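Local coordinates for LbaCas13a H328A (C2c2) (Lachnospiraceae bacterium NK4A179, PDB 5WLH), which is an RNA-guided CRISPR-Cas13a nuclease that binds its pre-crRNA and targets RNA, cleaving at A, at residues Lys1357-Gln1361 with Met1375-Ile1379; Phe1052-Thr1057 with Leu1108-Ser1112; Lys317-Val321 with Asn391-Phe395; Leu308-Ser313 with Gln381-Val386; Arg70-Glu74 with Val92-Asn96. All coordinates share one frame. Numbering follows the deposited sequence.

Contact 1. Residues Lys1357-Gln1361 with Met1375-Ile1379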
# COMPACT_ATOMS: atom_id res chain seq x y z
N LYS A 1357 -18.02 -22.49 0.61
CA LYS A 1357 -18.51 -22.05 1.91
C LYS A 1357 -17.54 -22.44 3.03
O LYS A 1357 -17.36 -21.69 3.99
CB LYS A 1357 -19.90 -22.62 2.19
CG LYS A 1357 -20.45 -22.24 3.57
CD LYS A 1357 -21.92 -22.67 3.78
CE LYS A 1357 -22.42 -22.19 5.15
NZ LYS A 1357 -23.82 -22.60 5.45
N ARG A 1358 -16.92 -23.61 2.92
CA ARG A 1358 -16.01 -24.06 3.97
C ARG A 1358 -14.80 -23.14 4.08
O ARG A 1358 -14.36 -22.78 5.19
CB ARG A 1358 -15.58 -25.49 3.69
CG ARG A 1358 -14.47 -26.02 4.56
CD ARG A 1358 -14.25 -27.47 4.20
NE ARG A 1358 -13.30 -28.14 5.06
CZ ARG A 1358 -13.22 -29.46 5.17
NH1 ARG A 1358 -14.06 -30.21 4.46
NH2 ARG A 1358 -12.32 -30.02 5.96
N TYR A 1359 -14.24 -22.74 2.94
CA TYR A 1359 -13.14 -21.78 2.94
C TYR A 1359 -13.58 -20.46 3.56
O TYR A 1359 -12.91 -19.90 4.44
CB TYR A 1359 -12.65 -21.57 1.51
CG TYR A 1359 -11.45 -20.67 1.36
CD1 TYR A 1359 -11.58 -19.28 1.36
CD2 TYR A 1359 -10.18 -21.20 1.19
CE1 TYR A 1359 -10.47 -18.45 1.21
CE2 TYR A 1359 -9.07 -20.39 1.03
CZ TYR A 1359 -9.22 -19.02 1.05
OH TYR A 1359 -8.10 -18.23 0.90
N LEU A 1360 -14.73 -19.94 3.11
CA LEU A 1360 -15.23 -18.66 3.62
C LEU A 1360 -15.48 -18.72 5.11
O LEU A 1360 -15.30 -17.70 5.81
CB LEU A 1360 -16.49 -18.27 2.87
CG LEU A 1360 -16.34 -18.04 1.37
CD1 LEU A 1360 -17.68 -17.74 0.73
CD2 LEU A 1360 -15.34 -16.90 1.09
N GLN A 1361 -15.89 -19.87 5.63
CA GLN A 1361 -16.06 -20.01 7.07
C GLN A 1361 -14.75 -19.79 7.81
O GLN A 1361 -14.72 -19.14 8.86
CB GLN A 1361 -16.62 -21.39 7.42
CG GLN A 1361 -18.14 -21.47 7.37
CD GLN A 1361 -18.63 -22.91 7.41
OE1 GLN A 1361 -19.80 -23.18 7.14
NE2 GLN A 1361 -17.74 -23.83 7.73
N MET A 1375 -22.38 -17.98 10.77
CA MET A 1375 -21.76 -17.96 9.45
C MET A 1375 -22.71 -18.37 8.35
O MET A 1375 -22.56 -17.91 7.21
CB MET A 1375 -20.52 -18.85 9.47
CG MET A 1375 -19.52 -18.32 10.47
SD MET A 1375 -17.92 -19.10 10.40
CE MET A 1375 -18.26 -20.71 11.08
N ASP A 1376 -23.72 -19.19 8.67
CA ASP A 1376 -24.76 -19.48 7.68
C ASP A 1376 -25.45 -18.21 7.22
O ASP A 1376 -25.72 -18.04 6.02
CB ASP A 1376 -25.78 -20.46 8.27
CG ASP A 1376 -25.17 -21.80 8.61
OD1 ASP A 1376 -24.21 -22.21 7.92
OD2 ASP A 1376 -25.68 -22.45 9.55
N GLU A 1377 -25.78 -17.31 8.14
CA GLU A 1377 -26.42 -16.07 7.73
C GLU A 1377 -25.42 -15.13 7.04
O GLU A 1377 -25.77 -14.44 6.08
CB GLU A 1377 -27.07 -15.39 8.93
CG GLU A 1377 -28.60 -15.42 8.88
CD GLU A 1377 -29.25 -14.86 10.13
OE1 GLU A 1377 -30.43 -15.18 10.37
OE2 GLU A 1377 -28.58 -14.12 10.89
N MET A 1378 -24.17 -15.12 7.51
CA MET A 1378 -23.21 -14.15 6.98
C MET A 1378 -22.74 -14.51 5.58
O MET A 1378 -22.51 -13.63 4.74
CB MET A 1378 -22.02 -14.04 7.93
CG MET A 1378 -20.98 -13.02 7.47
SD MET A 1378 -19.77 -12.69 8.77
CE MET A 1378 -20.75 -11.73 9.92
N ILE A 1379 -22.59 -15.80 5.30
CA ILE A 1379 -22.07 -16.22 4.00
C ILE A 1379 -23.19 -16.22 2.97
O ILE A 1379 -24.26 -16.79 3.20
CB ILE A 1379 -21.41 -17.60 4.11
CG1 ILE A 1379 -20.20 -17.54 5.05
CG2 ILE A 1379 -21.03 -18.09 2.71
CD1 ILE A 1379 -19.54 -18.88 5.30
O HOH W 1 -24.50 -19.63 3.91
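A short helix-loop-helix unit closes the C-terminal end of the modelled chain: helix 1357-1368, which follows the last strand of a four-stranded antiparallel sheet, is met by the single helical turn 1375-1378. Ile-1379 has the most surface covered here. It has left helical geometry (psi 129°), although its N still bonds to Met-1375 O (2.8 Å), and in its m,t rotamer it points into the first helix. Its CD1 lies 3.6 Å from Gln-1361 CG and 3.9 Å from Lys-1357 CG, while its CG2 lies 3.9 Å from Leu-1360 CD1. Met-1375 (m,t,m) carries its thioether across to Gln-1361, with its CE 3.8 Å from Gln-1361 CG and its SD 3.6 Å from Gln-1361 O. Leu-1360 also reaches Val-1297 and Val-1336 of the sheet, so the same apolar layer joins both helices to the strands. At the solvent-exposed margin the all-trans side chain of Lys-1357 extends fully beside Ile-1379 to form a salt bridge with Asp-1376, an m rotamer. Lys-1357 NZ donates to Asp-1376 OD1 at 2.5 Å and, weakly, at 3.4 Å to a water that in turn donates to Asp-1376 O at 2.9 Å.

Contact 2. Residues Phe1052-Thr1057 with Leu1108-Ser1112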
# COMPACT_ATOMS: atom_id res chain seq x y z
N PHE A 1052 -3.51 -20.83 16.59
CA PHE A 1052 -4.36 -20.05 15.70
C PHE A 1052 -4.99 -20.93 14.62
O PHE A 1052 -6.21 -20.90 14.41
CB PHE A 1052 -3.53 -18.92 15.07
CG PHE A 1052 -4.14 -18.32 13.84
CD1 PHE A 1052 -5.18 -17.41 13.96
CD2 PHE A 1052 -3.67 -18.63 12.58
CE1 PHE A 1052 -5.75 -16.83 12.84
CE2 PHE A 1052 -4.24 -18.07 11.45
CZ PHE A 1052 -5.28 -17.16 11.59
N LEU A 1053 -4.17 -21.72 13.93
CA LEU A 1053 -4.69 -22.57 12.86
C LEU A 1053 -5.72 -23.56 13.40
O LEU A 1053 -6.76 -23.78 12.78
CB LEU A 1053 -3.55 -23.31 12.17
CG LEU A 1053 -2.70 -22.40 11.27
CD1 LEU A 1053 -1.41 -23.10 10.93
CD2 LEU A 1053 -3.47 -22.03 10.00
N GLU A 1054 -5.46 -24.15 14.58
CA GLU A 1054 -6.44 -25.04 15.20
C GLU A 1054 -7.74 -24.32 15.53
O GLU A 1054 -8.82 -24.92 15.49
CB GLU A 1054 -5.87 -25.67 16.47
CG GLU A 1054 -4.67 -26.56 16.26
CD GLU A 1054 -3.95 -26.86 17.56
OE1 GLU A 1054 -4.04 -26.05 18.50
OE2 GLU A 1054 -3.30 -27.91 17.66
N LYS A 1055 -7.66 -23.03 15.87
CA LYS A 1055 -8.85 -22.30 16.26
C LYS A 1055 -9.69 -21.84 15.08
O LYS A 1055 -10.88 -21.57 15.25
CB LYS A 1055 -8.47 -21.08 17.11
CG LYS A 1055 -8.15 -21.43 18.57
CD LYS A 1055 -7.36 -20.34 19.27
CE LYS A 1055 -6.77 -20.83 20.58
NZ LYS A 1055 -7.83 -21.31 21.52
N ILE A 1056 -9.12 -21.75 13.88
CA ILE A 1056 -9.86 -21.18 12.76
C ILE A 1056 -10.23 -22.21 11.71
O ILE A 1056 -10.95 -21.87 10.76
CB ILE A 1056 -9.10 -20.00 12.12
CG1 ILE A 1056 -7.78 -20.48 11.54
CG2 ILE A 1056 -8.91 -18.88 13.15
CD1 ILE A 1056 -7.52 -20.00 10.12
N THR A 1057 -9.77 -23.45 11.83
CA THR A 1057 -10.09 -24.49 10.87
C THR A 1057 -10.62 -25.72 11.61
O THR A 1057 -10.51 -25.84 12.83
CB THR A 1057 -8.87 -24.90 10.04
OG1 THR A 1057 -7.80 -25.27 10.92
CG2 THR A 1057 -8.43 -23.75 9.17
N LEU A 1108 -4.50 -24.87 4.89
CA LEU A 1108 -3.79 -24.40 6.08
C LEU A 1108 -2.74 -23.36 5.72
O LEU A 1108 -2.63 -22.31 6.37
CB LEU A 1108 -3.11 -25.58 6.78
CG LEU A 1108 -3.84 -26.42 7.82
CD1 LEU A 1108 -2.83 -27.32 8.50
CD2 LEU A 1108 -4.55 -25.53 8.84
N MET A 1109 -1.91 -23.67 4.72
CA MET A 1109 -0.90 -22.72 4.26
C MET A 1109 -1.55 -21.43 3.80
O MET A 1109 -1.02 -20.34 4.06
CB MET A 1109 -0.09 -23.33 3.11
CG MET A 1109 0.53 -24.65 3.46
SD MET A 1109 1.64 -24.45 4.86
CE MET A 1109 2.89 -23.41 4.12
N ASP A 1110 -2.67 -21.54 3.09
CA ASP A 1110 -3.41 -20.36 2.64
C ASP A 1110 -3.83 -19.50 3.82
O ASP A 1110 -3.58 -18.29 3.84
CB ASP A 1110 -4.63 -20.80 1.82
CG ASP A 1110 -5.06 -19.77 0.79
OD1 ASP A 1110 -4.47 -18.68 0.73
OD2 ASP A 1110 -6.02 -20.06 0.05
N TYR A 1111 -4.47 -20.11 4.83
CA TYR A 1111 -4.89 -19.32 5.98
C TYR A 1111 -3.70 -18.70 6.70
O TYR A 1111 -3.78 -17.56 7.18
CB TYR A 1111 -5.71 -20.17 6.94
CG TYR A 1111 -6.93 -20.76 6.29
CD1 TYR A 1111 -7.74 -19.98 5.48
CD2 TYR A 1111 -7.24 -22.10 6.45
CE1 TYR A 1111 -8.86 -20.52 4.87
CE2 TYR A 1111 -8.36 -22.65 5.83
CZ TYR A 1111 -9.16 -21.86 5.05
OH TYR A 1111 -10.26 -22.41 4.44
N SER A 1112 -2.59 -19.44 6.80
CA SER A 1112 -1.41 -18.88 7.47
C SER A 1112 -0.89 -17.66 6.73
O SER A 1112 -0.52 -16.65 7.35
CB SER A 1112 -0.31 -19.92 7.60
OG SER A 1112 -0.79 -21.06 8.26
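Two helices cross steeply, their short axes 10.7 Å apart at an angle of 110°, so they meet over a small, mostly apolar patch. The main bump is Leu-1053. Its CD2 enters a hollow on helix 1106-1145 bounded by Leu-1108 CD2 (3.8 Å), Ser-1112 OG (3.3 Å) and, farther off, Tyr-1111 CB (4.2 Å). In return Leu-1108 extends its CD2 into the space between Leu-1053 and Thr-1057, 3.9 Å from Thr-1057 OG1. Tyr-1111 fills the next gap, where Ile-1056 CD1 touches its CB (3.7 Å) and Thr-1057 CG2 its CD2 (3.4 Å). The hydroxyls of Thr-1057 and Ser-1112 each bond a carbonyl four residues back in their own segment, Thr-1057 OG1 donating to Leu-1053 O (2.6 Å) and Ser-1112 OG to Leu-1108 O (2.9 Å), which lets them border an apolar interface. Helix 1357-1368 packs beside both partners: Ser-1362 touches Thr-1057 and Tyr-1111, Ile-1363 touches Tyr-1111, and Leu-1366 meets Phe-1052, making a three-helix junction in what is probably the HEPN2 domain.

Contact 3. Residues Lys317-Val321 with Asn391-Phe395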
# COMPACT_ATOMS: atom_id res chain seq x y z
N LYS A 317 -20.09 30.26 23.90
CA LYS A 317 -18.65 30.13 24.07
C LYS A 317 -17.88 31.26 23.40
O LYS A 317 -16.65 31.33 23.56
CB LYS A 317 -18.16 28.78 23.51
CG LYS A 317 -18.33 27.63 24.48
CD LYS A 317 -17.59 27.91 25.79
CE LYS A 317 -17.68 26.74 26.75
NZ LYS A 317 -19.07 26.51 27.21
N LEU A 318 -18.55 32.14 22.67
CA LEU A 318 -17.91 33.30 22.07
C LEU A 318 -18.20 34.59 22.84
O LEU A 318 -17.69 35.64 22.45
CB LEU A 318 -18.37 33.46 20.63
CG LEU A 318 -18.05 32.26 19.75
CD1 LEU A 318 -18.53 32.50 18.32
CD2 LEU A 318 -16.53 32.03 19.80
N SER A 319 -19.00 34.51 23.91
CA SER A 319 -19.45 35.71 24.61
C SER A 319 -18.31 36.37 25.38
O SER A 319 -18.08 37.58 25.25
CB SER A 319 -20.60 35.35 25.55
OG SER A 319 -21.37 36.50 25.89
N ASP A 320 -17.59 35.59 26.19
CA ASP A 320 -16.50 36.10 27.02
C ASP A 320 -15.18 35.80 26.31
O ASP A 320 -14.73 34.65 26.29
CB ASP A 320 -16.54 35.48 28.41
CG ASP A 320 -15.43 35.99 29.31
OD1 ASP A 320 -14.77 36.99 28.96
OD2 ASP A 320 -15.21 35.39 30.38
N VAL A 321 -14.56 36.85 25.76
CA VAL A 321 -13.37 36.66 24.93
C VAL A 321 -12.19 36.12 25.72
O VAL A 321 -11.26 35.56 25.13
CB VAL A 321 -12.99 37.98 24.23
CG1 VAL A 321 -14.23 38.66 23.67
CG2 VAL A 321 -12.25 38.91 25.19
N ASN A 391 -11.87 41.02 18.53
CA ASN A 391 -11.58 41.60 19.84
C ASN A 391 -11.02 40.55 20.80
O ASN A 391 -11.47 40.42 21.94
CB ASN A 391 -12.83 42.28 20.43
CG ASN A 391 -13.58 43.13 19.41
OD1 ASN A 391 -14.79 42.95 19.21
ND2 ASN A 391 -12.87 44.04 18.75
N GLY A 392 -10.05 39.78 20.31
CA GLY A 392 -9.37 38.80 21.13
C GLY A 392 -9.93 37.40 21.08
O GLY A 392 -9.35 36.50 21.70
N ARG A 393 -11.06 37.18 20.40
CA ARG A 393 -11.65 35.85 20.32
C ARG A 393 -10.82 34.93 19.44
O ARG A 393 -10.63 33.76 19.77
CB ARG A 393 -13.06 35.93 19.74
CG ARG A 393 -14.15 36.23 20.75
CD ARG A 393 -15.45 36.53 20.03
NE ARG A 393 -16.42 37.13 20.94
CZ ARG A 393 -16.55 38.44 21.14
NH1 ARG A 393 -15.77 39.29 20.49
NH2 ARG A 393 -17.46 38.88 21.99
N TYR A 394 -10.38 35.44 18.29
CA TYR A 394 -9.72 34.68 17.25
C TYR A 394 -8.26 35.13 17.21
O TYR A 394 -7.75 35.70 18.20
CB TYR A 394 -10.48 34.88 15.94
CG TYR A 394 -11.98 34.81 16.14
CD1 TYR A 394 -12.59 33.65 16.59
CD2 TYR A 394 -12.79 35.93 15.92
CE1 TYR A 394 -13.97 33.58 16.80
CE2 TYR A 394 -14.16 35.88 16.13
CZ TYR A 394 -14.74 34.71 16.57
OH TYR A 394 -16.10 34.64 16.77
N PHE A 395 -7.60 34.91 16.09
CA PHE A 395 -6.21 35.34 16.00
C PHE A 395 -6.13 36.82 15.66
O PHE A 395 -7.01 37.38 14.98
CB PHE A 395 -5.47 34.48 14.97
CG PHE A 395 -5.40 33.03 15.36
CD1 PHE A 395 -4.48 32.59 16.30
CD2 PHE A 395 -6.29 32.11 14.83
CE1 PHE A 395 -4.44 31.24 16.67
CE2 PHE A 395 -6.24 30.78 15.19
CZ PHE A 395 -5.32 30.34 16.12
O HOH W 2 -8.72 35.86 24.09
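Two irregular loops join here, 317-321 and 391-395, in a loop-to-loop junction within the all-helical region that is probably the Helical-1 domain of Cas13a; the first trails helix 292-311, the second helix 357-388. Hydrogen bonding centres on Arg-393. Its NE donates to Leu-318 O at a very short 2.5 Å, and its NH2 adds a weak bond to the same oxygen at 3.3 Å, so one carbonyl sits at the edge of the guanidinium. NH1 turns back to Asn-390 O of its own loop, while Arg-393 O accepts from Arg-304 on helix 292-311. A water provides a second polar link by donating to Val-321 O (2.8 Å) and Gly-392 O (2.6 Å), bridging backbones that come as close as 5.0 Å between Val-321 CA and Arg-393 CA. The second loop turns sharply here: Asn-391 and Gly-392 both have positive phi, and at Gly-392 (93/-5) a CB would be pressed against the preceding carbonyl. Van der Waals contact completes the join. Val-321 lays CG1 over one face of the guanidinium, 3.4 Å from Arg-393 CZ, and sets CG2 3.7 Å from Asn-391 O. Toward helix 292-311, Leu-318 packs on Tyr-394, which also rests on Leu-305 and Leu-308 of that helix; Leu-318 CD2 is 4.2 Å from Tyr-394 CE1, and Leu-318 CD1 is 3.6 Å from Tyr-394 OH.

Contact 4. Residues Leu308-Ser313 with Gln381-Val386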
# COMPACT_ATOMS: atom_id res chain seq x y z
N LEU A 308 -17.62 29.61 15.85
CA LEU A 308 -18.22 30.70 15.09
C LEU A 308 -18.80 30.21 13.77
O LEU A 308 -19.92 30.58 13.39
CB LEU A 308 -17.19 31.80 14.83
CG LEU A 308 -17.60 32.79 13.75
CD1 LEU A 308 -18.74 33.67 14.24
CD2 LEU A 308 -16.41 33.64 13.29
N TYR A 309 -18.04 29.39 13.05
CA TYR A 309 -18.45 28.97 11.72
C TYR A 309 -19.77 28.24 11.75
O TYR A 309 -20.67 28.50 10.93
CB TYR A 309 -17.36 28.09 11.10
CG TYR A 309 -17.51 27.87 9.62
CD1 TYR A 309 -18.35 26.87 9.12
CD2 TYR A 309 -16.81 28.65 8.71
CE1 TYR A 309 -18.46 26.66 7.75
CE2 TYR A 309 -16.92 28.45 7.34
CZ TYR A 309 -17.76 27.46 6.88
OH TYR A 309 -17.85 27.27 5.53
N PHE A 310 -19.94 27.32 12.70
CA PHE A 310 -21.08 26.43 12.70
C PHE A 310 -22.20 26.89 13.62
O PHE A 310 -23.35 26.47 13.42
CB PHE A 310 -20.66 25.02 13.11
CG PHE A 310 -19.84 24.33 12.08
CD1 PHE A 310 -20.45 23.78 10.95
CD2 PHE A 310 -18.46 24.26 12.20
CE1 PHE A 310 -19.68 23.16 9.97
CE2 PHE A 310 -17.70 23.64 11.21
CZ PHE A 310 -18.32 23.08 10.10
N TYR A 311 -21.91 27.71 14.62
CA TYR A 311 -22.91 28.06 15.62
C TYR A 311 -23.16 29.55 15.70
O TYR A 311 -24.07 29.97 16.43
CB TYR A 311 -22.52 27.51 17.00
CG TYR A 311 -22.34 26.01 16.96
CD1 TYR A 311 -23.44 25.15 17.04
CD2 TYR A 311 -21.08 25.45 16.79
CE1 TYR A 311 -23.26 23.76 16.97
CE2 TYR A 311 -20.90 24.08 16.73
CZ TYR A 311 -21.99 23.24 16.82
OH TYR A 311 -21.79 21.88 16.75
N GLY A 312 -22.43 30.36 14.95
CA GLY A 312 -22.72 31.77 14.87
C GLY A 312 -22.09 32.56 16.01
O GLY A 312 -21.71 32.03 17.05
N SER A 313 -21.99 33.87 15.78
CA SER A 313 -21.27 34.76 16.69
C SER A 313 -21.95 34.91 18.04
O SER A 313 -21.32 35.44 18.97
CB SER A 313 -21.12 36.13 16.03
OG SER A 313 -22.39 36.73 15.86
N GLN A 381 -21.10 34.33 6.89
CA GLN A 381 -21.34 34.79 8.26
C GLN A 381 -20.06 34.81 9.08
O GLN A 381 -19.84 35.74 9.88
CB GLN A 381 -22.40 33.90 8.90
CG GLN A 381 -22.32 33.79 10.40
CD GLN A 381 -21.49 32.61 10.91
OE1 GLN A 381 -21.33 31.58 10.24
NE2 GLN A 381 -20.95 32.77 12.11
N ALA A 382 -19.21 33.79 8.93
CA ALA A 382 -17.98 33.73 9.71
C ALA A 382 -16.99 34.80 9.28
O ALA A 382 -16.35 35.45 10.12
CB ALA A 382 -17.35 32.33 9.60
N VAL A 383 -16.84 35.00 7.97
CA VAL A 383 -15.95 36.04 7.46
C VAL A 383 -16.37 37.40 8.02
O VAL A 383 -15.54 38.18 8.49
CB VAL A 383 -15.93 36.02 5.92
CG1 VAL A 383 -15.36 37.30 5.37
CG2 VAL A 383 -15.11 34.82 5.39
N LYS A 384 -17.68 37.67 8.03
CA LYS A 384 -18.16 38.93 8.58
C LYS A 384 -17.85 39.05 10.07
O LYS A 384 -17.39 40.11 10.53
CB LYS A 384 -19.67 39.05 8.34
CG LYS A 384 -20.36 40.14 9.16
CD LYS A 384 -21.85 40.21 8.85
CE LYS A 384 -22.53 41.33 9.62
NZ LYS A 384 -22.21 42.66 9.01
N ALA A 385 -18.06 37.98 10.84
CA ALA A 385 -17.85 38.05 12.28
C ALA A 385 -16.37 38.19 12.63
O ALA A 385 -16.04 38.90 13.59
CB ALA A 385 -18.45 36.82 12.95
N VAL A 386 -15.46 37.51 11.92
CA VAL A 386 -14.05 37.68 12.28
C VAL A 386 -13.56 39.07 11.92
O VAL A 386 -12.58 39.55 12.50
CB VAL A 386 -13.12 36.64 11.63
CG1 VAL A 386 -13.47 35.24 12.09
CG2 VAL A 386 -13.13 36.76 10.12
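Leu-308, Gln-381 and Ala-382 bury the most surface where the C-terminal turn of helix 292-311 meets helix 357-388. Leu-308 is the knob: its CD1 lies 3.4 Å from Ala-385 CB, and its CD2 3.6 Å from Val-386 CG1 and 4.0 Å from Ala-382 CB. Gln-381 covers the end of the first helix, its amide group lying beside the CA of Gly-312. That glycine ends the helix with a positive phi of 85°, its N still bonded to Leu-308 O (3.0 Å). At the small Ala-382 the backbones come close, its CA 5.2 Å from Tyr-309 CA and its CB 3.8 Å from Tyr-309 CD2. The Tyr-309 hydroxyl bonds Asn-375, a turn or two earlier on helix 357-388, and its ring continues onto helix 398-417. The arrangement is a single knob-into-hole contact, with Leu-308 seated in a hole formed by Gln-381, Ala-382, Ala-385 and Val-386, in the all-helical region that is probably the Helical-1 domain of Cas13a.

Contact 5. Residues Arg70-Glu74 with Val92-Asn96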
# COMPACT_ATOMS: atom_id res chain seq x y z
N ARG A 70 -20.94 16.81 -26.34
CA ARG A 70 -22.38 16.60 -26.23
C ARG A 70 -22.83 16.95 -24.83
O ARG A 70 -22.13 16.67 -23.86
CB ARG A 70 -22.79 15.16 -26.56
CG ARG A 70 -22.37 14.68 -27.94
CD ARG A 70 -23.35 15.16 -29.00
NE ARG A 70 -23.09 14.61 -30.32
CZ ARG A 70 -22.13 15.03 -31.13
NH1 ARG A 70 -21.31 16.00 -30.74
NH2 ARG A 70 -21.97 14.47 -32.33
N ILE A 71 -24.02 17.56 -24.73
CA ILE A 71 -24.59 17.93 -23.44
C ILE A 71 -24.78 16.70 -22.56
O ILE A 71 -24.56 16.74 -21.34
CB ILE A 71 -25.91 18.69 -23.64
CG1 ILE A 71 -25.67 19.99 -24.42
CG2 ILE A 71 -26.60 18.96 -22.31
CD1 ILE A 71 -24.66 20.89 -23.79
N PHE A 72 -25.18 15.58 -23.16
CA PHE A 72 -25.49 14.35 -22.45
C PHE A 72 -24.51 13.24 -22.82
O PHE A 72 -24.15 13.10 -24.00
CB PHE A 72 -26.92 13.90 -22.75
CG PHE A 72 -27.98 14.87 -22.28
CD1 PHE A 72 -28.21 15.05 -20.92
CD2 PHE A 72 -28.74 15.59 -23.18
CE1 PHE A 72 -29.18 15.94 -20.47
CE2 PHE A 72 -29.72 16.48 -22.74
CZ PHE A 72 -29.94 16.65 -21.38
N ASN A 73 -24.10 12.45 -21.83
CA ASN A 73 -23.16 11.35 -22.02
C ASN A 73 -23.87 10.12 -22.58
O ASN A 73 -25.04 10.16 -22.98
CB ASN A 73 -22.49 10.98 -20.70
CG ASN A 73 -21.58 12.07 -20.19
OD1 ASN A 73 -20.96 12.80 -20.96
ND2 ASN A 73 -21.51 12.20 -18.87
N GLU A 74 -23.16 8.99 -22.57
CA GLU A 74 -23.62 7.70 -23.11
C GLU A 74 -24.14 7.84 -24.53
O GLU A 74 -23.71 8.72 -25.27
CB GLU A 74 -24.69 7.07 -22.21
CG GLU A 74 -24.14 6.08 -21.19
CD GLU A 74 -23.65 4.78 -21.81
OE1 GLU A 74 -24.49 3.94 -22.19
OE2 GLU A 74 -22.42 4.59 -21.92
N VAL A 92 -31.77 10.62 -25.11
CA VAL A 92 -30.44 11.23 -25.11
C VAL A 92 -29.78 11.05 -26.47
O VAL A 92 -29.21 12.00 -27.03
CB VAL A 92 -29.59 10.62 -23.98
CG1 VAL A 92 -28.12 10.84 -24.25
CG2 VAL A 92 -29.98 11.22 -22.64
N LYS A 93 -29.85 9.84 -27.03
CA LYS A 93 -29.16 9.57 -28.29
C LYS A 93 -29.71 10.41 -29.43
O LYS A 93 -28.95 10.91 -30.26
CB LYS A 93 -29.24 8.08 -28.61
CG LYS A 93 -28.32 7.22 -27.75
CD LYS A 93 -26.85 7.60 -27.96
CE LYS A 93 -26.32 8.50 -26.84
NZ LYS A 93 -25.17 9.35 -27.28
N LYS A 94 -31.03 10.60 -29.47
CA LYS A 94 -31.62 11.42 -30.52
C LYS A 94 -31.20 12.88 -30.37
O LYS A 94 -30.96 13.57 -31.37
CB LYS A 94 -33.14 11.30 -30.49
CG LYS A 94 -33.65 9.92 -30.90
CD LYS A 94 -35.10 9.71 -30.51
CE LYS A 94 -35.74 8.58 -31.32
NZ LYS A 94 -36.08 9.00 -32.71
N ILE A 95 -31.10 13.37 -29.13
CA ILE A 95 -30.63 14.74 -28.91
C ILE A 95 -29.19 14.89 -29.39
O ILE A 95 -28.81 15.94 -29.91
CB ILE A 95 -30.78 15.11 -27.43
CG1 ILE A 95 -32.26 15.16 -27.04
CG2 ILE A 95 -30.09 16.44 -27.12
CD1 ILE A 95 -32.49 15.55 -25.60
N ASN A 96 -28.38 13.84 -29.23
CA ASN A 96 -26.97 13.88 -29.59
C ASN A 96 -26.70 13.54 -31.05
O ASN A 96 -25.61 13.84 -31.55
CB ASN A 96 -26.17 12.93 -28.69
CG ASN A 96 -25.91 13.50 -27.31
OD1 ASN A 96 -26.12 14.70 -27.06
ND2 ASN A 96 -25.42 12.66 -26.41
O HOH W 3 -25.78 17.35 -26.97
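Three hydrogen bonds, each using a side-chain nitrogen and a backbone carbonyl, fasten the irregular loop 70-74 to the C-terminal turns of helix 83-96 in what is probably the N-terminal domain of Cas13a. Lys-93 NZ donates to Glu-74 O at 2.6 Å, at the last modelled residue before a gap in the chain. Asn-96 ND2 donates to Phe-72 O at 2.8 Å. In the reverse direction Arg-70 NE donates to Asn-96 O at 2.9 Å, so the helix end gives and receives. A water extends this network, accepting from Ile-71 N (2.9 Å) and donating to Asn-96 OD1 (2.7 Å); with ND2 on Phe-72, both ends of the Asn-96 amide therefore serve the loop, and Asn-96 has the most surface covered of all the residues here. Beneath the polar layer Phe-72 turns inward, its CB 3.6 Å from Val-92 CG1 and its CE2 4.1 Å from Ile-95 CD1. Farther out, Phe-72 and Val-92 both rest on Ile-181 and Tyr-185, and Ile-71 leads away toward Leu-199 and Phe-222, so the loop is wedged between helix 83-96 and helices 175-185, 193-206 and 218-230. Asn-73 O is buried without a polar partner in the model, lying 3.4 Å from Val-92 CG1.

Overall arrangement
From the N terminus, contact 5 comes first, closing a 17-residue excursion between loop 70-74 and the end of helix 83-96, probably within the N-terminal domain. Contacts 4 and 3, in the probable Helical-1 domain, cross: helix 292-311 and its trailing loop meet, in the same order, helix 357-388 and the loop behind it. Their centres are about 11 Å apart, and Leu-318 and Tyr-394 pack on Leu-308. Much later, in the probable HEPN2 domain, contact 2 closes a 50-residue, largely helical excursion, and contact 1 the C-terminal helix pair. Centres about 15 Å apart, these two touch through Tyr-1359, beside Asp-1110 and Tyr-1111. The three groups do not touch one another.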